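Local coordinates for sensor protein (Geobacter sulfurreducens PCA, PDB 2R78) that probably serves as the PAS sensory domain of a two-component sensor kinase that passes phosphate from ATP to a protein histidine, at residues Ala15-His19 against Asp35-Ala39; Asp22-Asp28 against Lys108-Arg114; Pro80-Arg85 against Thr96-His102. All coordinates share one frame; numbering follows the deposited sequence.

Interaction 1. Residues Ala15-His19 against Asp35-Ala39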
loop_
_atom_site.group_PDB
_atom_site.type_symbol
_atom_site.label_atom_id
_atom_site.label_comp_id
_atom_site.label_asym_id
_atom_site.label_seq_id
_atom_site.Cartn_x
_atom_site.Cartn_y
_atom_site.Cartn_z
ATOM N N ALA B 15 -0.517 -4.409 -8.800
ATOM C CA ALA B 15 0.553 -3.415 -8.884
ATOM C C ALA B 15 0.996 -2.921 -7.494
ATOM O O ALA B 15 2.204 -2.865 -7.168
ATOM C CB ALA B 15 0.106 -2.217 -9.765
ATOM N N LEU B 16 0.014 -2.563 -6.678
ATOM C CA LEU B 16 0.309 -2.014 -5.350
ATOM C C LEU B 16 0.990 -3.084 -4.474
ATOM O O LEU B 16 1.942 -2.793 -3.735
ATOM C CB LEU B 16 -0.996 -1.518 -4.728
ATOM C CG LEU B 16 -0.933 -0.791 -3.402
ATOM C CD1 LEU B 16 0.112 0.353 -3.426
ATOM C CD2 LEU B 16 -2.337 -0.279 -3.015
ATOM N N PHE B 17 0.493 -4.313 -4.558
ATOM C CA PHE B 17 1.092 -5.435 -3.817
ATOM C C PHE B 17 2.571 -5.597 -4.209
ATOM O O PHE B 17 3.454 -5.632 -3.347
ATOM C CB PHE B 17 0.301 -6.699 -4.101
ATOM C CG PHE B 17 0.649 -7.852 -3.219
ATOM C CD1 PHE B 17 0.054 -7.960 -1.948
ATOM C CD2 PHE B 17 1.506 -8.847 -3.644
ATOM C CE1 PHE B 17 0.331 -9.026 -1.133
ATOM C CE2 PHE B 17 1.773 -9.962 -2.795
ATOM C CZ PHE B 17 1.187 -10.036 -1.574
ATOM N N GLU B 18 2.839 -5.668 -5.514
ATOM C CA GLU B 18 4.215 -5.767 -6.003
ATOM C C GLU B 18 5.095 -4.580 -5.565
ATOM O O GLU B 18 6.240 -4.782 -5.137
ATOM C CB GLU B 18 4.248 -5.877 -7.537
ATOM C CG GLU B 18 5.659 -5.875 -8.031
ATOM C CD GLU B 18 5.823 -6.130 -9.508
ATOM O OE1 GLU B 18 4.799 -6.254 -10.213
ATOM O OE2 GLU B 18 7.010 -6.186 -9.952
ATOM N N HIS B 19 4.564 -3.363 -5.695
ATOM C CA HIS B 19 5.417 -2.156 -5.627
ATOM C C HIS B 19 5.417 -1.411 -4.282
ATOM O O HIS B 19 6.190 -0.469 -4.083
ATOM C CB HIS B 19 5.057 -1.217 -6.755
ATOM C CG HIS B 19 5.346 -1.763 -8.117
ATOM N ND1 HIS B 19 6.619 -2.104 -8.528
ATOM C CD2 HIS B 19 4.527 -2.018 -9.166
ATOM C CE1 HIS B 19 6.564 -2.559 -9.768
ATOM N NE2 HIS B 19 5.314 -2.493 -10.187
ATOM N N ASP B 35 -0.423 -15.074 1.281
ATOM C CA ASP B 35 0.468 -14.359 0.364
ATOM C C ASP B 35 1.228 -13.288 1.124
ATOM O O ASP B 35 0.800 -12.869 2.224
ATOM C CB ASP B 35 -0.331 -13.750 -0.793
ATOM C CG ASP B 35 0.478 -13.567 -2.070
ATOM O OD1 ASP B 35 1.734 -13.772 -2.060
ATOM O OD2 ASP B 35 -0.167 -13.193 -3.100
ATOM N N VAL B 36 2.362 -12.881 0.558
ATOM C CA VAL B 36 3.260 -11.878 1.143
ATOM C C VAL B 36 3.967 -11.146 0.024
ATOM O O VAL B 36 4.361 -11.750 -0.981
ATOM C CB VAL B 36 4.349 -12.463 2.095
ATOM C CG1 VAL B 36 3.694 -12.956 3.359
ATOM C CG2 VAL B 36 5.190 -13.534 1.384
ATOM N N ASN B 37 4.113 -9.841 0.186
ATOM C CA ASN B 37 4.651 -9.061 -0.917
ATOM C C ASN B 37 6.175 -8.989 -0.925
ATOM O O ASN B 37 6.843 -9.385 0.046
ATOM C CB ASN B 37 3.989 -7.689 -1.007
ATOM C CG ASN B 37 4.508 -6.712 -0.025
ATOM O OD1 ASN B 37 5.073 -7.067 1.023
ATOM N ND2 ASN B 37 4.267 -5.445 -0.311
ATOM N N PRO B 38 6.750 -8.500 -2.023
ATOM C CA PRO B 38 8.205 -8.463 -2.023
ATOM C C PRO B 38 8.836 -7.669 -0.863
ATOM O O PRO B 38 9.911 -8.057 -0.367
ATOM C CB PRO B 38 8.530 -7.811 -3.369
ATOM C CG PRO B 38 7.383 -8.194 -4.238
ATOM C CD PRO B 38 6.180 -8.116 -3.326
ATOM N N ALA B 39 8.200 -6.571 -0.462
ATOM C CA ALA B 39 8.733 -5.731 0.610
ATOM C C ALA B 39 8.908 -6.521 1.900
ATOM O O ALA B 39 9.931 -6.356 2.570
ATOM C CB ALA B 39 7.882 -4.507 0.842
HETATM O O HOH W 1 6.848 -4.743 -2.482
#
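Phe17 and Asn37 mark the closest backbone approach, their CA atoms lying 5.9 Å apart. Residues 15-19 are helical throughout, the final turn of helix 6-19, whereas residues 35-39 change character on the way: Asp35 and Val36 finish a strand, Asn37 is the joint, and Pro38 and Ala39 begin helix 38-44. One direct hydrogen bond crosses, from Asn37 ND2 to Phe17 O at 3.1 Å. With 149° at the hydrogen it is moderately bent, and it lies in the plane of the carbonyl and close to that of the amide.

The Phe17 ring reaches over the junction because its CG stands anti to the backbone N (chi1 -169°). Asn37 CB sits above the middle of one face, 3.6 Å from the ring centroid and only 9° off the normal, a CH-pi contact. The far end of the ring meets the strand: CZ of Phe17 is 3.4 Å from Val36 C and 3.6 Å from the carboxylate carbon CG of Asp35. That carboxylate is held by the backbone N of Val36 through OD1, which also forms a salt bridge with Arg48.

In PAS-fold terms, this is where the helix preceding the sheet packs against the exit of edge strand 33-36. Asn37 is the N-cap of the following helix: OD1 accepts from the backbone N of Ile40 and of Ile24, while ND2 has a second acceptor in Asp22 O. Both ends of this buried amide are therefore engaged, which should fix its rotation.

Further along, Pro38 lays CG 3.7 Å from Glu18 O. The same carbonyl receives a water hydrogen, Glu18 O to water 1 being 2.7 Å, and that water accepts a weak bond from Ala39 N at 3.0 Å.

Interaction 2. Residues Asp22-Asp28 against Lys108-Arg114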
loop_
_atom_site.group_PDB
_atom_site.type_symbol
_atom_site.label_atom_id
_atom_site.label_comp_id
_atom_site.label_asym_id
_atom_site.label_seq_id
_atom_site.Cartn_x
_atom_site.Cartn_y
_atom_site.Cartn_z
ATOM N N ASP B 22 5.820 -0.487 1.960
ATOM C CA ASP B 22 5.327 -1.192 3.138
ATOM C C ASP B 22 5.096 -2.677 2.845
ATOM O O ASP B 22 4.808 -3.079 1.708
ATOM C CB ASP B 22 4.038 -0.595 3.646
ATOM C CG ASP B 22 4.235 0.731 4.351
ATOM O OD1 ASP B 22 5.376 1.098 4.755
ATOM O OD2 ASP B 22 3.210 1.391 4.533
ATOM N N GLY B 23 5.244 -3.478 3.889
ATOM C CA GLY B 23 4.920 -4.884 3.818
ATOM C C GLY B 23 3.415 -5.104 3.716
ATOM O O GLY B 23 2.633 -4.411 4.357
ATOM N N ILE B 24 3.013 -6.079 2.897
ATOM C CA ILE B 24 1.594 -6.436 2.797
ATOM C C ILE B 24 1.514 -7.956 2.858
ATOM O O ILE B 24 2.283 -8.645 2.197
ATOM C CB ILE B 24 0.920 -5.915 1.483
ATOM C CG1 ILE B 24 1.098 -4.404 1.315
ATOM C CG2 ILE B 24 -0.556 -6.304 1.454
ATOM C CD1 ILE B 24 0.688 -3.863 -0.072
ATOM N N PHE B 25 0.604 -8.465 3.677
ATOM C CA PHE B 25 0.398 -9.888 3.790
ATOM C C PHE B 25 -1.097 -10.198 3.758
ATOM O O PHE B 25 -1.934 -9.346 4.098
ATOM C CB PHE B 25 1.116 -10.497 5.017
ATOM C CG PHE B 25 0.671 -9.958 6.360
ATOM C CD1 PHE B 25 -0.363 -10.558 7.063
ATOM C CD2 PHE B 25 1.331 -8.879 6.947
ATOM C CE1 PHE B 25 -0.742 -10.070 8.322
ATOM C CE2 PHE B 25 0.950 -8.399 8.208
ATOM C CZ PHE B 25 -0.096 -8.982 8.870
ATOM N N ILE B 26 -1.413 -11.394 3.290
ATOM C CA ILE B 26 -2.783 -11.894 3.339
ATOM C C ILE B 26 -2.775 -13.134 4.179
ATOM O O ILE B 26 -1.882 -13.948 3.996
ATOM C CB ILE B 26 -3.326 -12.300 1.931
ATOM C CG1 ILE B 26 -3.132 -11.169 0.903
ATOM C CG2 ILE B 26 -4.786 -12.681 2.000
ATOM C CD1 ILE B 26 -3.755 -9.833 1.248
HETATM N N MSE B 27 -3.736 -13.281 5.097
HETATM C CA MSE B 27 -3.880 -14.563 5.807
HETATM C C MSE B 27 -5.328 -14.996 5.847
HETATM O O MSE B 27 -6.222 -14.192 5.627
HETATM C CB MSE B 27 -3.290 -14.518 7.214
HETATM C CG MSE B 27 -3.846 -13.452 8.094
HETATM SE SE MSE B 27 -2.798 -13.387 9.756
HETATM C CE MSE B 27 -1.082 -13.981 9.169
ATOM N N ASP B 28 -5.565 -16.280 6.079
ATOM C CA ASP B 28 -6.955 -16.747 6.239
ATOM C C ASP B 28 -7.404 -16.479 7.676
ATOM O O ASP B 28 -6.630 -15.997 8.509
ATOM C CB ASP B 28 -7.138 -18.230 5.799
ATOM C CG ASP B 28 -6.388 -19.235 6.678
ATOM O OD1 ASP B 28 -6.043 -18.879 7.826
ATOM O OD2 ASP B 28 -6.170 -20.398 6.219
ATOM N N LYS B 108 -10.960 -13.518 4.490
ATOM C CA LYS B 108 -9.527 -13.358 4.629
ATOM C C LYS B 108 -9.184 -12.025 5.293
ATOM O O LYS B 108 -10.044 -11.152 5.492
ATOM C CB LYS B 108 -8.842 -13.519 3.282
ATOM C CG LYS B 108 -9.039 -14.936 2.709
ATOM C CD LYS B 108 -8.624 -15.064 1.275
ATOM C CE LYS B 108 -9.275 -16.251 0.584
ATOM N NZ LYS B 108 -10.747 -16.414 0.853
ATOM N N ILE B 109 -7.912 -11.907 5.660
ATOM C CA ILE B 109 -7.404 -10.762 6.387
ATOM C C ILE B 109 -6.232 -10.133 5.623
ATOM O O ILE B 109 -5.320 -10.830 5.223
ATOM C CB ILE B 109 -6.963 -11.163 7.814
ATOM C CG1 ILE B 109 -8.159 -11.630 8.646
ATOM C CG2 ILE B 109 -6.299 -9.976 8.505
ATOM C CD1 ILE B 109 -7.728 -12.499 9.867
ATOM N N LEU B 110 -6.323 -8.811 5.416
ATOM C CA LEU B 110 -5.254 -8.002 4.820
ATOM C C LEU B 110 -4.421 -7.407 5.944
ATOM O O LEU B 110 -4.937 -6.682 6.776
ATOM C CB LEU B 110 -5.863 -6.818 4.047
ATOM C CG LEU B 110 -4.921 -5.740 3.468
ATOM C CD1 LEU B 110 -4.226 -6.322 2.282
ATOM C CD2 LEU B 110 -5.674 -4.471 3.036
ATOM N N GLY B 111 -3.122 -7.646 5.919
ATOM C CA GLY B 111 -2.233 -6.992 6.857
ATOM C C GLY B 111 -1.256 -6.062 6.164
ATOM O O GLY B 111 -0.816 -6.322 5.034
ATOM N N ILE B 112 -0.890 -4.994 6.858
ATOM C CA ILE B 112 0.149 -4.083 6.405
ATOM C C ILE B 112 1.173 -3.974 7.554
ATOM O O ILE B 112 0.782 -3.891 8.714
ATOM C CB ILE B 112 -0.438 -2.689 6.100
ATOM C CG1 ILE B 112 -1.520 -2.742 5.008
ATOM C CG2 ILE B 112 0.640 -1.769 5.602
ATOM C CD1 ILE B 112 -2.376 -1.433 4.902
ATOM N N ALA B 113 2.465 -4.015 7.227
ATOM C CA ALA B 113 3.556 -3.894 8.232
ATOM C C ALA B 113 4.409 -2.709 7.815
ATOM O O ALA B 113 4.863 -2.668 6.684
ATOM C CB ALA B 113 4.410 -5.168 8.257
ATOM N N ARG B 114 4.637 -1.769 8.729
ATOM C CA ARG B 114 5.432 -0.573 8.484
ATOM C C ARG B 114 6.597 -0.496 9.476
ATOM O O ARG B 114 6.468 -0.873 10.646
ATOM C CB ARG B 114 4.579 0.689 8.687
ATOM C CG ARG B 114 3.374 0.844 7.756
ATOM C CD ARG B 114 2.535 2.131 8.000
ATOM N NE ARG B 114 3.330 3.384 7.994
ATOM C CZ ARG B 114 3.630 4.117 6.906
ATOM N NH1 ARG B 114 3.254 3.732 5.696
ATOM N NH2 ARG B 114 4.350 5.230 7.024
#
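Phe25 folds its ring flat over Gly111, whose CA lies over the face, 3.6 Å from the ring centroid. The ring gets there because chi1 of 61° sets CG between the backbone N and carbonyl carbon. A CB on Gly111 would fall about 2.1 Å from Phe25 CZ, so the missing side chain is the hollow that the ring fills.

Around this pair the strands run antiparallel, their axes at 156°, with six backbone hydrogen bonds joining Gly23 to Ala113, Phe25 to Gly111 and Met27 to Ile109. On the face of Ile24 and Ile26, Leu110 CD1 touches both isoleucines, 3.8 Å from Ile24 CG2 and 3.7 Å from Ile26 CD1. On the other face selenomethionine Met27 rests CG 3.9 Å from Ile109 CB. Where strand 23-27 begins, Arg114 NH1 meets Asp22 OD2 at 2.6 Å in a salt bridge whose hydrogen bond is weak, the two flat groups nearly perpendicular (89°); Asp22 OD1 pairs with Arg114 of the second subunit.

This is the central strand pair of the PAS-domain antiparallel sheet: strands 33-36 and 94-103 flank it, helix 6-19 touches Ile24 and Ile26, and helix 67-76 packs on Ile109.

Interaction 3. Residues Pro80-Arg85 against Thr96-His102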
loop_
_atom_site.group_PDB
_atom_site.type_symbol
_atom_site.label_atom_id
_atom_site.label_comp_id
_atom_site.label_asym_id
_atom_site.label_seq_id
_atom_site.Cartn_x
_atom_site.Cartn_y
_atom_site.Cartn_z
ATOM N N PRO B 80 -10.491 -3.956 13.710
ATOM C CA PRO B 80 -9.190 -3.875 13.025
ATOM C C PRO B 80 -8.051 -3.815 14.042
ATOM O O PRO B 80 -8.197 -3.217 15.094
ATOM C CB PRO B 80 -9.246 -2.555 12.248
ATOM C CG PRO B 80 -10.615 -2.027 12.417
ATOM C CD PRO B 80 -11.373 -2.816 13.401
ATOM N N LEU B 81 -6.949 -4.476 13.715
ATOM C CA LEU B 81 -5.766 -4.460 14.531
ATOM C C LEU B 81 -4.933 -3.273 14.103
ATOM O O LEU B 81 -4.793 -2.991 12.902
ATOM C CB LEU B 81 -5.000 -5.768 14.337
ATOM C CG LEU B 81 -3.666 -5.910 15.064
ATOM C CD1 LEU B 81 -3.416 -7.366 15.504
ATOM C CD2 LEU B 81 -2.535 -5.372 14.260
ATOM N N ARG B 82 -4.389 -2.570 15.092
ATOM C CA ARG B 82 -3.363 -1.580 14.867
ATOM C C ARG B 82 -2.493 -1.566 16.102
ATOM O O ARG B 82 -2.880 -1.011 17.146
ATOM C CB ARG B 82 -3.953 -0.198 14.658
ATOM C CG ARG B 82 -2.930 0.901 14.579
ATOM C CD ARG B 82 -2.121 0.852 13.308
ATOM N NE ARG B 82 -2.990 0.989 12.135
ATOM C CZ ARG B 82 -3.289 2.122 11.497
ATOM N NH1 ARG B 82 -2.817 3.309 11.892
ATOM N NH2 ARG B 82 -4.094 2.063 10.446
ATOM N N GLU B 83 -1.363 -2.232 15.983
ATOM C CA GLU B 83 -0.415 -2.270 17.068
ATOM C C GLU B 83 0.965 -2.671 16.589
ATOM O O GLU B 83 1.134 -3.206 15.467
ATOM C CB GLU B 83 -0.926 -3.209 18.157
ATOM C CG GLU B 83 -0.946 -4.646 17.824
ATOM C CD GLU B 83 -1.761 -5.472 18.851
ATOM O OE1 GLU B 83 -1.144 -6.072 19.770
ATOM O OE2 GLU B 83 -3.028 -5.469 18.769
ATOM N N GLU B 84 1.956 -2.379 17.426
ATOM C CA GLU B 84 3.324 -2.678 17.103
ATOM C C GLU B 84 3.675 -4.072 17.583
ATOM O O GLU B 84 3.217 -4.522 18.645
ATOM C CB GLU B 84 4.235 -1.656 17.756
ATOM C CG GLU B 84 4.021 -0.237 17.237
ATOM C CD GLU B 84 4.997 0.758 17.798
ATOM O OE1 GLU B 84 5.825 0.341 18.649
ATOM O OE2 GLU B 84 4.878 1.960 17.429
ATOM N N ARG B 85 4.520 -4.741 16.806
ATOM C CA ARG B 85 5.051 -6.025 17.187
ATOM C C ARG B 85 6.534 -6.116 16.849
ATOM O O ARG B 85 6.952 -5.652 15.804
ATOM C CB ARG B 85 4.312 -7.146 16.461
ATOM C CG ARG B 85 2.895 -7.260 16.890
ATOM C CD ARG B 85 2.766 -7.741 18.293
ATOM N NE ARG B 85 3.078 -9.165 18.507
ATOM C CZ ARG B 85 3.054 -9.745 19.701
ATOM N NH1 ARG B 85 2.735 -9.029 20.800
ATOM N NH2 ARG B 85 3.318 -11.025 19.831
ATOM N N THR B 96 11.165 -4.067 14.709
ATOM C CA THR B 96 9.868 -3.654 15.258
ATOM C C THR B 96 9.078 -3.000 14.142
ATOM O O THR B 96 9.579 -2.138 13.411
ATOM C CB THR B 96 9.998 -2.737 16.472
ATOM O OG1 THR B 96 10.694 -3.466 17.493
ATOM C CG2 THR B 96 8.651 -2.346 17.001
ATOM N N VAL B 97 7.867 -3.486 13.991
ATOM C CA VAL B 97 6.963 -2.989 12.976
ATOM C C VAL B 97 5.637 -2.590 13.548
ATOM O O VAL B 97 5.235 -3.057 14.629
ATOM C CB VAL B 97 6.738 -3.995 11.853
ATOM C CG1 VAL B 97 8.083 -4.332 11.178
ATOM C CG2 VAL B 97 6.046 -5.259 12.360
ATOM N N GLU B 98 4.968 -1.662 12.863
ATOM C CA GLU B 98 3.595 -1.371 13.192
ATOM C C GLU B 98 2.717 -2.161 12.248
ATOM O O GLU B 98 2.833 -2.004 11.022
ATOM C CB GLU B 98 3.271 0.093 13.017
ATOM C CG GLU B 98 1.883 0.402 13.496
ATOM C CD GLU B 98 1.466 1.808 13.169
ATOM O OE1 GLU B 98 1.197 2.084 11.972
ATOM O OE2 GLU B 98 1.418 2.623 14.115
ATOM N N LEU B 99 1.828 -2.960 12.822
ATOM C CA LEU B 99 0.937 -3.796 12.041
ATOM C C LEU B 99 -0.467 -3.188 12.000
ATOM O O LEU B 99 -0.973 -2.731 13.020
ATOM C CB LEU B 99 0.853 -5.200 12.644
ATOM C CG LEU B 99 2.122 -6.035 12.780
ATOM C CD1 LEU B 99 1.784 -7.357 13.542
ATOM C CD2 LEU B 99 2.776 -6.338 11.439
ATOM N N SER B 100 -1.101 -3.266 10.838
ATOM C CA SER B 100 -2.523 -3.022 10.691
ATOM C C SER B 100 -3.103 -4.283 10.066
ATOM O O SER B 100 -2.437 -4.934 9.245
ATOM C CB SER B 100 -2.724 -1.798 9.809
ATOM O OG SER B 100 -2.100 -0.691 10.472
ATOM N N ALA B 101 -4.278 -4.699 10.518
ATOM C CA ALA B 101 -4.911 -5.859 9.908
ATOM C C ALA B 101 -6.393 -5.617 9.834
ATOM O O ALA B 101 -6.990 -5.132 10.792
ATOM C CB ALA B 101 -4.581 -7.139 10.671
ATOM N N HIS B 102 -6.968 -5.923 8.671
ATOM C CA HIS B 102 -8.356 -5.644 8.372
ATOM C C HIS B 102 -9.029 -6.874 7.768
ATOM O O HIS B 102 -8.492 -7.500 6.864
ATOM C CB HIS B 102 -8.439 -4.461 7.395
ATOM C CG HIS B 102 -8.077 -3.140 8.017
ATOM N ND1 HIS B 102 -6.798 -2.644 8.018
ATOM C CD2 HIS B 102 -8.832 -2.226 8.671
ATOM C CE1 HIS B 102 -6.776 -1.482 8.646
ATOM N NE2 HIS B 102 -8.004 -1.198 9.039
HETATM O O HOH W 2 4.393 3.069 15.012
#
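The beta hairpin of strands 81-88 and 94-103 is joined here through three hydrogen-bonded antiparallel pairs, Leu81 with Ala101, Glu83 with Leu99 and Arg85 with Val97. Each pair exchanges two backbone N-H...O bonds, and the strand axes stand at 160°.

Side chains of these pairs share one face. Leu81 CD2 packs 3.8 Å from Leu99 CB, and Leu81 CB lies 3.9 Å from Ala101 CB. The Leu99 methyl CD1 comes 3.5 Å from Arg85 CG, against the first part of an arginine chain that then bends away to a cation-pi contact with Trp67 and a hydrogen bond to Ser60. This is the sheet face that helix 67-76 packs against in this PAS domain, with Leu81 touching Ser71 and Ile75; Glu83 reaches out to Trp67 NE1.

The other face is polar. The bend at chi2 (71°) brings Arg82 CD to 3.7 Å from Glu98 CD. Arg82 NH1 stays 4.2 Å from Glu98 OE1, which lies well out of the guanidinium plane, so no N-H points at it and the attraction there is probably one of charge. Glu98 OE2 is instead bridged to Glu84: water 2 donates to Glu84 OE2 at 2.7 Å and to Glu98 OE2 at 3.1 Å. An alanine in place of Glu98 removes the carboxylate, which would probably leave Arg82 without this nearby negative charge and water 2 with Glu84 as its one remaining acceptor of the two. At the hairpin's open end Pro80 CB packs 3.6 Å from His102 CD2, and the His102 ring stacks on His19 of the second subunit.

In the fold
All three contacts reach one antiparallel sheet, its strands in the order 33-36, 23-27, 109-115, 94-103, 81-88. Interaction 2 is central, its centre about 10 Å from that of interaction 1 and about 9 Å from that of interaction 3. Strand 23-27 pairs with 33-36 of interaction 1 (Ile26 N to Asp35 O 2.9 Å, a probable hydrogen bond), and 109-115 with 94-103 of interaction 3 (Ile112 N to Ser100 O 2.8 Å). Interactions 1 and 3 stay about 9 Å apart at their nearest atoms. Each contact also reaches the second subunit. Bound acetate, probably from the crystallisation liquor, lies about 4 Å from Gly23 of interaction 2 and from Leu99 of interaction 3.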